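Esterase (Capnocytophaga ochracea, PDB 4W9R) is of unknown function but has the alpha/beta-hydrolase fold of the putative esterases, which suggests descent from a serine hydrolase. Local coordinates at residues S122-F127 with N148-P153; Y173-A178 with Y207-F212. One frame throughout, in Å; residues are numbered along the deposited sequence.

Contact 1. Residues S122-F127 with N148-P153; sequences SEEAGF and NPVALP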
loop_
_atom_site.group_PDB
_atom_site.type_symbol
_atom_site.label_atom_id
_atom_site.label_comp_id
_atom_site.label_asym_id
_atom_site.label_seq_id
_atom_site.Cartn_x
_atom_site.Cartn_y
_atom_site.Cartn_z
ATOM N N SER B 122 11.867 -6.152 -6.460
ATOM C CA SER B 122 10.893 -6.546 -7.469
ATOM C C SER B 122 11.559 -6.854 -8.809
ATOM O O SER B 122 12.697 -6.449 -9.053
ATOM C CB SER B 122 9.834 -5.454 -7.648
ATOM O OG SER B 122 10.397 -4.275 -8.194
ATOM N N GLU B 123 10.836 -7.577 -9.663
ATOM C CA GLU B 123 11.317 -7.960 -10.993
ATOM C C GLU B 123 12.635 -8.733 -10.926
ATOM O O GLU B 123 12.752 -9.700 -10.175
ATOM C CB GLU B 123 11.466 -6.727 -11.890
ATOM C CG GLU B 123 10.141 -6.151 -12.386
ATOM C CD GLU B 123 9.393 -5.369 -11.320
ATOM O OE1 GLU B 123 9.977 -4.418 -10.758
ATOM O OE2 GLU B 123 8.220 -5.705 -11.048
ATOM N N GLU B 124 13.619 -8.310 -11.713
ATOM C CA GLU B 124 14.907 -8.998 -11.757
ATOM C C GLU B 124 15.592 -8.992 -10.394
ATOM O O GLU B 124 16.113 -10.014 -9.947
ATOM C CB GLU B 124 15.826 -8.369 -12.807
ATOM C CG GLU B 124 15.402 -8.611 -14.251
ATOM C CD GLU B 124 14.311 -7.661 -14.710
ATOM O OE1 GLU B 124 13.993 -6.710 -13.964
ATOM O OE2 GLU B 124 13.774 -7.865 -15.819
ATOM N N ALA B 125 15.585 -7.836 -9.737
ATOM C CA ALA B 125 16.158 -7.717 -8.400
ATOM C C ALA B 125 15.396 -8.589 -7.406
ATOM O O ALA B 125 15.975 -9.108 -6.450
ATOM C CB ALA B 125 16.156 -6.266 -7.948
ATOM N N GLY B 126 14.096 -8.745 -7.638
ATOM C CA GLY B 126 13.263 -9.589 -6.802
ATOM C C GLY B 126 13.712 -11.037 -6.821
ATOM O O GLY B 126 13.653 -11.729 -5.806
ATOM N N PHE B 127 14.158 -11.500 -7.984
ATOM C CA PHE B 127 14.680 -12.854 -8.111
ATOM C C PHE B 127 16.106 -12.934 -7.584
ATOM O O PHE B 127 16.508 -13.946 -7.010
ATOM C CB PHE B 127 14.627 -13.324 -9.565
ATOM C CG PHE B 127 15.113 -14.731 -9.761
ATOM C CD1 PHE B 127 14.379 -15.802 -9.279
ATOM C CD2 PHE B 127 16.304 -14.984 -10.420
ATOM C CE1 PHE B 127 14.822 -17.099 -9.453
ATOM C CE2 PHE B 127 16.753 -16.280 -10.596
ATOM C CZ PHE B 127 16.010 -17.339 -10.112
ATOM N N ASN B 148 6.842 -9.918 -7.718
ATOM C CA ASN B 148 6.836 -10.102 -9.166
ATOM C C ASN B 148 8.230 -10.403 -9.719
ATOM O O ASN B 148 8.746 -9.657 -10.548
ATOM C CB ASN B 148 6.260 -8.862 -9.857
ATOM C CG ASN B 148 6.109 -9.045 -11.356
ATOM O OD1 ASN B 148 5.608 -10.069 -11.821
ATOM N ND2 ASN B 148 6.573 -8.064 -12.120
ATOM N N PRO B 149 8.856 -11.491 -9.253
ATOM C CA PRO B 149 10.214 -11.745 -9.735
ATOM C C PRO B 149 10.229 -12.234 -11.176
ATOM O O PRO B 149 9.275 -12.881 -11.608
ATOM C CB PRO B 149 10.717 -12.834 -8.791
ATOM C CG PRO B 149 9.484 -13.590 -8.432
ATOM C CD PRO B 149 8.382 -12.560 -8.356
ATOM N N VAL B 150 11.292 -11.920 -11.908
ATOM C CA VAL B 150 11.529 -12.579 -13.182
ATOM C C VAL B 150 12.457 -13.741 -12.881
ATOM O O VAL B 150 13.641 -13.538 -12.614
ATOM C CB VAL B 150 12.172 -11.632 -14.209
ATOM C CG1 VAL B 150 12.354 -12.338 -15.544
ATOM C CG2 VAL B 150 11.336 -10.368 -14.367
ATOM N N ALA B 151 11.934 -14.960 -12.948
ATOM C CA ALA B 151 12.668 -16.081 -12.379
ATOM C C ALA B 151 13.318 -17.008 -13.396
ATOM O O ALA B 151 13.134 -16.871 -14.606
ATOM C CB ALA B 151 11.741 -16.887 -11.477
ATOM N N LEU B 152 14.070 -17.968 -12.866
ATOM C CA LEU B 152 14.579 -19.093 -13.629
ATOM C C LEU B 152 13.991 -20.370 -13.046
ATOM O O LEU B 152 14.363 -20.773 -11.943
ATOM C CB LEU B 152 16.107 -19.129 -13.590
ATOM C CG LEU B 152 16.810 -17.820 -13.951
ATOM C CD1 LEU B 152 18.317 -17.952 -13.800
ATOM C CD2 LEU B 152 16.444 -17.387 -15.364
ATOM N N PRO B 153 13.069 -21.009 -13.778
ATOM C CA PRO B 153 12.407 -22.226 -13.296
ATOM C C PRO B 153 13.379 -23.342 -12.904
ATOM O O PRO B 153 13.108 -24.062 -11.944
ATOM C CB PRO B 153 11.549 -22.645 -14.491
ATOM C CG PRO B 153 11.232 -21.358 -15.175
ATOM C CD PRO B 153 12.470 -20.515 -15.030
#
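At Asn148, where the chain turns a corner, the side-chain amide meets the carboxylate of Glu123. The ND2 donor sends a nearly straight bond of 3.1 Å (166° at the hydrogen) to Glu123 OE2, on the lone pair facing away from OE1. OE2 lies almost in the amide plane, although the two flat groups are well twisted against each other. Asn148 OD1 turns instead to Asn182. The Glu123 side chain, bent at CB-CG, folds back to reach this spot. At Pro149 the chain runs alongside residues 123-127, with Pro149 CB 4.0 Å from Phe127 CB. Val150 N then donates 3.2 Å to Glu123 O from well above the carbonyl plane; the same oxygen also accepts Phe127 N, four residues on. Val150 CG2 lies 3.8 Å from Glu124 OE2, the two side chains running the same way. Ala151 sits over one face of the Phe127 ring, its CA 3.8 Å from the ring centroid in a CH-pi contact. Leu152 continues along that face with its backbone N, while its CG touches Phe127 CE2 at 3.7 Å. Glu123 has phi 57° and psi -130°, the backbone signature of the nucleophile elbow of alpha/beta hydrolases, so a glutamate probably stands where active relatives carry serine. Ser122 OG donates to Glu123 OE1 at 2.6 Å, and Lys221 forms a salt bridge to OE2. Gripped by hydroxyl, amide and ammonium, the carboxylate is probably ionised, and the chemistry here argues against an ordinary serine-esterase mechanism.

Contact 2. Residues Y173-A178 with Y207-F212; sequences YYMATA and YHFVDF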
loop_
_atom_site.group_PDB
_atom_site.type_symbol
_atom_site.label_atom_id
_atom_site.label_comp_id
_atom_site.label_asym_id
_atom_site.label_seq_id
_atom_site.Cartn_x
_atom_site.Cartn_y
_atom_site.Cartn_z
ATOM N N TYR B 173 10.158 -15.677 4.331
ATOM C CA TYR B 173 10.193 -15.542 2.881
ATOM C C TYR B 173 8.805 -15.270 2.315
ATOM O O TYR B 173 7.854 -15.995 2.603
ATOM C CB TYR B 173 10.784 -16.794 2.232
ATOM C CG TYR B 173 10.878 -16.700 0.727
ATOM C CD1 TYR B 173 11.921 -16.010 0.119
ATOM C CD2 TYR B 173 9.922 -17.292 -0.090
ATOM C CE1 TYR B 173 12.010 -15.916 -1.255
ATOM C CE2 TYR B 173 10.004 -17.203 -1.467
ATOM C CZ TYR B 173 11.049 -16.515 -2.044
ATOM O OH TYR B 173 11.134 -16.425 -3.414
ATOM N N TYR B 174 8.704 -14.223 1.502
ATOM C CA TYR B 174 7.442 -13.858 0.872
ATOM C C TYR B 174 7.625 -13.619 -0.620
ATOM O O TYR B 174 8.426 -12.778 -1.028
ATOM C CB TYR B 174 6.851 -12.611 1.532
ATOM C CG TYR B 174 5.519 -12.179 0.958
ATOM C CD1 TYR B 174 5.449 -11.272 -0.093
ATOM C CD2 TYR B 174 4.331 -12.677 1.468
ATOM C CE1 TYR B 174 4.232 -10.877 -0.619
ATOM C CE2 TYR B 174 3.109 -12.286 0.950
ATOM C CZ TYR B 174 3.065 -11.388 -0.091
ATOM O OH TYR B 174 1.849 -11.001 -0.606
HETATM N N MSE B 175 6.875 -14.356 -1.432
HETATM C CA MSE B 175 6.902 -14.158 -2.875
HETATM C C MSE B 175 5.500 -13.904 -3.417
HETATM O O MSE B 175 4.552 -14.603 -3.063
HETATM C CB MSE B 175 7.526 -15.363 -3.575
HETATM C CG MSE B 175 7.383 -15.334 -5.089
HETATM SE SE MSE B 175 8.223 -16.864 -5.951
HETATM C CE MSE B 175 7.556 -16.599 -7.763
ATOM N N ALA B 176 5.377 -12.896 -4.273
ATOM C CA ALA B 176 4.094 -12.564 -4.878
ATOM C C ALA B 176 4.222 -12.393 -6.387
ATOM O O ALA B 176 5.247 -11.922 -6.882
ATOM C CB ALA B 176 3.521 -11.303 -4.248
ATOM N N THR B 177 3.178 -12.781 -7.112
ATOM C CA THR B 177 3.145 -12.598 -8.558
ATOM C C THR B 177 1.725 -12.287 -9.033
ATOM O O THR B 177 0.751 -12.559 -8.331
ATOM C CB THR B 177 3.683 -13.839 -9.298
ATOM O OG1 THR B 177 3.659 -13.603 -10.711
ATOM C CG2 THR B 177 2.841 -15.063 -8.974
ATOM N N ALA B 178 1.622 -11.705 -10.223
ATOM C CA ALA B 178 0.335 -11.336 -10.804
ATOM C C ALA B 178 0.322 -11.706 -12.280
ATOM O O ALA B 178 1.340 -11.586 -12.951
ATOM C CB ALA B 178 0.067 -9.853 -10.618
ATOM N N TYR B 207 7.288 -19.546 5.302
ATOM C CA TYR B 207 7.191 -19.394 3.854
ATOM C C TYR B 207 5.812 -18.911 3.417
ATOM O O TYR B 207 4.791 -19.476 3.811
ATOM C CB TYR B 207 7.520 -20.723 3.167
ATOM C CG TYR B 207 7.444 -20.695 1.656
ATOM C CD1 TYR B 207 6.239 -20.904 0.995
ATOM C CD2 TYR B 207 8.581 -20.478 0.889
ATOM C CE1 TYR B 207 6.164 -20.879 -0.382
ATOM C CE2 TYR B 207 8.517 -20.460 -0.492
ATOM C CZ TYR B 207 7.307 -20.662 -1.121
ATOM O OH TYR B 207 7.232 -20.644 -2.492
ATOM N N HIS B 208 5.788 -17.872 2.588
ATOM C CA HIS B 208 4.536 -17.358 2.047
ATOM C C HIS B 208 4.634 -17.081 0.553
ATOM O O HIS B 208 5.485 -16.310 0.110
ATOM C CB HIS B 208 4.116 -16.080 2.781
ATOM C CG HIS B 208 3.775 -16.294 4.222
ATOM N ND1 HIS B 208 2.595 -16.878 4.628
ATOM C CD2 HIS B 208 4.458 -15.999 5.353
ATOM C CE1 HIS B 208 2.566 -16.935 5.948
ATOM N NE2 HIS B 208 3.685 -16.408 6.411
ATOM N N PHE B 209 3.764 -17.717 -0.221
ATOM C CA PHE B 209 3.639 -17.408 -1.639
ATOM C C PHE B 209 2.208 -17.015 -1.979
ATOM O O PHE B 209 1.287 -17.822 -1.866
ATOM C CB PHE B 209 4.069 -18.591 -2.505
ATOM C CG PHE B 209 3.687 -18.445 -3.951
ATOM C CD1 PHE B 209 4.262 -17.458 -4.736
ATOM C CD2 PHE B 209 2.751 -19.291 -4.524
ATOM C CE1 PHE B 209 3.911 -17.319 -6.067
ATOM C CE2 PHE B 209 2.397 -19.158 -5.857
ATOM C CZ PHE B 209 2.978 -18.170 -6.628
ATOM N N VAL B 210 2.030 -15.769 -2.401
ATOM C CA VAL B 210 0.708 -15.262 -2.731
ATOM C C VAL B 210 0.579 -15.020 -4.229
ATOM O O VAL B 210 1.306 -14.212 -4.806
ATOM C CB VAL B 210 0.397 -13.961 -1.971
ATOM C CG1 VAL B 210 -0.985 -13.451 -2.339
ATOM C CG2 VAL B 210 0.502 -14.190 -0.475
ATOM N N ASP B 211 -0.350 -15.731 -4.853
ATOM C CA ASP B 211 -0.618 -15.557 -6.272
ATOM C C ASP B 211 -1.800 -14.615 -6.465
ATOM O O ASP B 211 -2.930 -14.947 -6.108
ATOM C CB ASP B 211 -0.894 -16.910 -6.934
ATOM C CG ASP B 211 -1.267 -16.783 -8.399
ATOM O OD1 ASP B 211 -0.898 -15.770 -9.026
ATOM O OD2 ASP B 211 -1.924 -17.704 -8.927
ATOM N N PHE B 212 -1.542 -13.446 -7.042
ATOM C CA PHE B 212 -2.620 -12.501 -7.297
ATOM C C PHE B 212 -3.157 -12.744 -8.695
ATOM O O PHE B 212 -2.495 -12.443 -9.687
ATOM C CB PHE B 212 -2.133 -11.054 -7.168
ATOM C CG PHE B 212 -1.702 -10.672 -5.781
ATOM C CD1 PHE B 212 -0.398 -10.879 -5.363
ATOM C CD2 PHE B 212 -2.596 -10.087 -4.900
ATOM C CE1 PHE B 212 0.002 -10.519 -4.089
ATOM C CE2 PHE B 212 -2.203 -9.726 -3.626
ATOM C CZ PHE B 212 -0.902 -9.942 -3.219
#
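Strands 173-178 and 207-212 run parallel, 9° apart, joined by five backbone hydrogen bonds that point nearly along the accepting C=O groups. His208 is bracketed by Tyr173 and Met175: its N donates to Tyr173 O at 2.8 Å, and its O accepts Met175 N. Val210 is held likewise between Met175 and Thr177. Strand 173-178 is buried throughout, whereas 207-212, outermost in this chain's sheet, is partly exposed and forms the solvent side. On the face of Tyr174, Ala176, Val210 and Phe212, Tyr174 has CG anti to its backbone N and sends its ring obliquely across to the neighbouring strand, where CE2 meets Val210 CG2 at 3.5 Å and CD2 meets His208 CB at 3.7 Å. Phe212 presents its ring edge to Ala176 CB, 3.6 Å from CE1, while Val210 CG1 covers one of its faces. An alanine in place of Tyr174 removes the ring and the hydroxyl bonded to Gln227, and would probably leave Val210 and His208 less well packed and the tie to helix 217-232 weaker. On the other face, Tyr173 and Tyr207 lie side by side with near-parallel rings, slid so far that they barely overlap, centroids 5.5 Å apart. Next along, the extended Met175, present as selenomethionine, makes an oblique Met-aromatic contact with Phe209, SE being 5.1 Å from the ring centroid. Helix 183-196 covers the Tyr173 and Phe209 face, with hydrogen bonds between Tyr207 and Glu193 and between Asp211 and Tyr186; helix 217-232 backs Tyr174 and Val210, and strand 143-149 flanks 173-178 on its inner side.

How the contacts relate
From the N terminus, the chain first builds the far half of the sheet, then leaves strand 116-122 through helix 123-128 and returns along strand 143-149, where contact 1 closes a 20-residue loop. After helix 156-165 comes strand 171-180; helix 183-196 then crosses over to strand 205-213, and contact 2 closes this 28-residue loop. The two are in series, neither nested nor crossed, with centres about 12 Å apart. They touch because strands 143-149 and 171-180 are neighbours: Asn148 N probably bonds to Ala176 O at 2.7 Å, and Pro149 CG packs 3.6 Å from Met175 CE. Helix 183-196 and helix 217-232 reach both contacts.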